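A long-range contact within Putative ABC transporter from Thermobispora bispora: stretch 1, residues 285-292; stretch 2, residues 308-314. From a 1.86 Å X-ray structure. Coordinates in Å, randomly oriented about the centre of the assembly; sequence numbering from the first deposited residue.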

# COMPACT_ATOMS: atom_id res chain seq x y z
N THR A 285 10.38 9.75 0.86
CA THR A 285 9.00 9.56 1.31
C THR A 285 8.01 10.29 0.41
O THR A 285 8.02 11.51 0.30
CB THR A 285 8.82 9.96 2.78
OG1 THR A 285 9.61 9.08 3.59
CG2 THR A 285 7.39 9.83 3.20
N PHE A 286 7.16 9.50 -0.24
CA PHE A 286 6.08 10.02 -1.05
C PHE A 286 4.75 9.94 -0.26
O PHE A 286 4.69 9.28 0.79
CB PHE A 286 5.99 9.21 -2.37
CG PHE A 286 6.88 9.74 -3.47
CD1 PHE A 286 8.24 9.84 -3.29
CD2 PHE A 286 6.34 10.12 -4.69
CE1 PHE A 286 9.07 10.33 -4.29
CE2 PHE A 286 7.16 10.61 -5.70
CZ PHE A 286 8.52 10.73 -5.50
N PRO A 287 3.70 10.61 -0.74
CA PRO A 287 2.47 10.76 0.04
C PRO A 287 1.50 9.60 -0.06
O PRO A 287 1.26 9.05 -1.14
CB PRO A 287 1.82 12.01 -0.56
CG PRO A 287 2.29 12.02 -1.98
CD PRO A 287 3.71 11.53 -1.90
N ILE A 288 0.88 9.30 1.08
CA ILE A 288 -0.23 8.35 1.14
C ILE A 288 -1.50 8.97 0.50
O ILE A 288 -1.47 10.11 0.03
CB ILE A 288 -0.54 7.96 2.60
CG1 ILE A 288 -0.91 9.21 3.42
CG2 ILE A 288 0.64 7.21 3.23
CD1 ILE A 288 -1.48 8.88 4.80
N VAL A 289 -2.59 8.19 0.47
CA VAL A 289 -3.88 8.62 -0.07
C VAL A 289 -4.91 8.61 1.07
O VAL A 289 -5.48 7.56 1.40
CB VAL A 289 -4.38 7.72 -1.23
CG1 VAL A 289 -5.65 8.31 -1.84
CG2 VAL A 289 -3.30 7.56 -2.30
N LEU A 290 -5.11 9.77 1.68
CA LEU A 290 -6.12 9.94 2.71
C LEU A 290 -7.38 10.51 2.05
O LEU A 290 -7.33 11.57 1.45
CB LEU A 290 -5.59 10.88 3.79
CG LEU A 290 -6.56 11.38 4.87
CD1 LEU A 290 -6.96 10.25 5.80
CD2 LEU A 290 -5.93 12.55 5.63
N ILE A 291 -8.49 9.79 2.16
CA ILE A 291 -9.76 10.24 1.59
C ILE A 291 -10.67 10.68 2.73
O ILE A 291 -11.38 9.89 3.32
CB ILE A 291 -10.42 9.14 0.74
CG1 ILE A 291 -9.45 8.71 -0.36
CG2 ILE A 291 -11.71 9.64 0.10
CD1 ILE A 291 -9.92 7.53 -1.17
N GLU A 292 -10.61 11.97 3.04
CA GLU A 292 -11.55 12.58 3.97
C GLU A 292 -12.90 12.77 3.30
O GLU A 292 -13.01 12.67 2.07
CB GLU A 292 -10.99 13.89 4.50
CG GLU A 292 -9.77 13.66 5.36
CD GLU A 292 -9.26 14.92 6.00
OE1 GLU A 292 -8.82 15.82 5.26
OE2 GLU A 292 -9.30 15.00 7.24
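Stretch 2 (308-314) YAAWPWT

Stretch 2 runs across stretch 1 in a largely antiparallel sense: the vector from Ala309 CA to Trp313 CA lies 148° from that of Phe286 CA to Ile291 CA. It contains no regular helix or strand, and its phi values from Ala309 to Trp313 are all negative with psi between 83° and 142°, an extended path. The backbones do not pair; the nearest CA atoms, those of Val289 and Ala309, are 7.0 Å apart, and the contact buries 378 Å² over both sides, through side chains and two backbone carbonyls of stretch 1.

At the start of the contact, Phe286 (chi1 -87°, m) points toward stretch 2 and sets its ring edge against the face of Trp313. The ring planes meet at 69°, the centroid of the Phe286 ring lies 4.9 Å from that of the six-membered ring of Trp313, and Phe286 CD2 approaches Trp313 CZ2 to 3.4 Å. Pro287 comes next and touches both tryptophans: its CD is 3.8 Å from Trp313 CZ2, near the plane of that indole, and its CG is 4.0 Å from Trp311 CD1.

Polar contact centres on the indole nitrogen of Trp311 (chi1 -61°, m; chi2 124°). It makes a weak hydrogen bond to Pro287, Trp311 NE1 to Pro287 O, at 3.3 Å and 123°. Ile288 turns its CB away, yet its carbonyl accepts a stronger bond from the same donor, with Trp311 NE1 to Ile288 O at 2.9 Å and an N-H...O angle of 150°. Both oxygens lie near the indole plane, whereas Val289 CG2 lies over one face, 4.0 Å from the centroid of the Trp311 five-membered ring and 26° off the normal, a CH-pi geometry. Val289 CG1 packs 3.7 Å from Ala309 CB. Ile291 points sideways from CA, but with chi1 at -57° (m) and chi2 at 174° (t) its end comes nearer, CD1 lying 4.1 Å from Ala309 CB.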

# COMPACT_ATOMS: atom_id res chain seq x y z
N TYR A 308 -8.21 1.11 -6.99
CA TYR A 308 -7.82 1.83 -5.79
C TYR A 308 -7.32 3.23 -6.16
O TYR A 308 -6.68 3.43 -7.21
CB TYR A 308 -6.73 1.04 -5.04
CG TYR A 308 -7.26 -0.16 -4.30
CD1 TYR A 308 -7.81 -1.24 -5.00
CD2 TYR A 308 -7.26 -0.21 -2.91
CE1 TYR A 308 -8.30 -2.35 -4.33
CE2 TYR A 308 -7.74 -1.32 -2.23
CZ TYR A 308 -8.27 -2.38 -2.95
OH TYR A 308 -8.75 -3.48 -2.30
N ALA A 309 -7.59 4.19 -5.30
CA ALA A 309 -7.13 5.55 -5.48
C ALA A 309 -5.60 5.55 -5.51
O ALA A 309 -4.94 4.86 -4.69
CB ALA A 309 -7.64 6.46 -4.36
N ALA A 310 -5.06 6.31 -6.45
CA ALA A 310 -3.63 6.34 -6.75
C ALA A 310 -3.24 7.72 -7.26
O ALA A 310 -4.03 8.34 -7.96
CB ALA A 310 -3.32 5.27 -7.80
N TRP A 311 -2.06 8.23 -6.91
CA TRP A 311 -1.67 9.54 -7.40
C TRP A 311 -1.13 9.40 -8.84
O TRP A 311 -0.39 8.46 -9.14
CB TRP A 311 -0.65 10.21 -6.48
CG TRP A 311 -1.11 10.46 -5.09
CD1 TRP A 311 -0.52 10.02 -3.94
CD2 TRP A 311 -2.25 11.22 -4.68
NE1 TRP A 311 -1.21 10.48 -2.83
CE2 TRP A 311 -2.28 11.21 -3.26
CE3 TRP A 311 -3.25 11.92 -5.37
CZ2 TRP A 311 -3.28 11.84 -2.53
CZ3 TRP A 311 -4.23 12.56 -4.64
CH2 TRP A 311 -4.24 12.52 -3.23
N PRO A 312 -1.53 10.30 -9.74
CA PRO A 312 -1.07 10.19 -11.13
C PRO A 312 0.31 10.81 -11.33
O PRO A 312 0.43 11.96 -11.78
CB PRO A 312 -2.16 10.94 -11.91
CG PRO A 312 -2.62 12.00 -10.96
CD PRO A 312 -2.51 11.40 -9.58
N TRP A 313 1.35 10.05 -11.01
CA TRP A 313 2.71 10.56 -11.17
C TRP A 313 3.11 10.64 -12.64
O TRP A 313 3.03 9.66 -13.37
CB TRP A 313 3.72 9.70 -10.40
CG TRP A 313 3.40 9.64 -8.97
CD1 TRP A 313 2.86 8.58 -8.32
CD2 TRP A 313 3.58 10.67 -8.01
NE1 TRP A 313 2.67 8.89 -7.00
CE2 TRP A 313 3.10 10.18 -6.78
CE3 TRP A 313 4.08 11.98 -8.06
CZ2 TRP A 313 3.12 10.92 -5.61
CZ3 TRP A 313 4.09 12.74 -6.89
CH2 TRP A 313 3.62 12.21 -5.68
N THR A 314 3.47 11.84 -13.06
CA THR A 314 4.17 12.04 -14.31
C THR A 314 5.64 12.13 -13.93
O THR A 314 5.99 12.30 -12.76
CB THR A 314 3.74 13.34 -15.00
OG1 THR A 314 3.94 14.45 -14.11
CG2 THR A 314 2.26 13.27 -15.41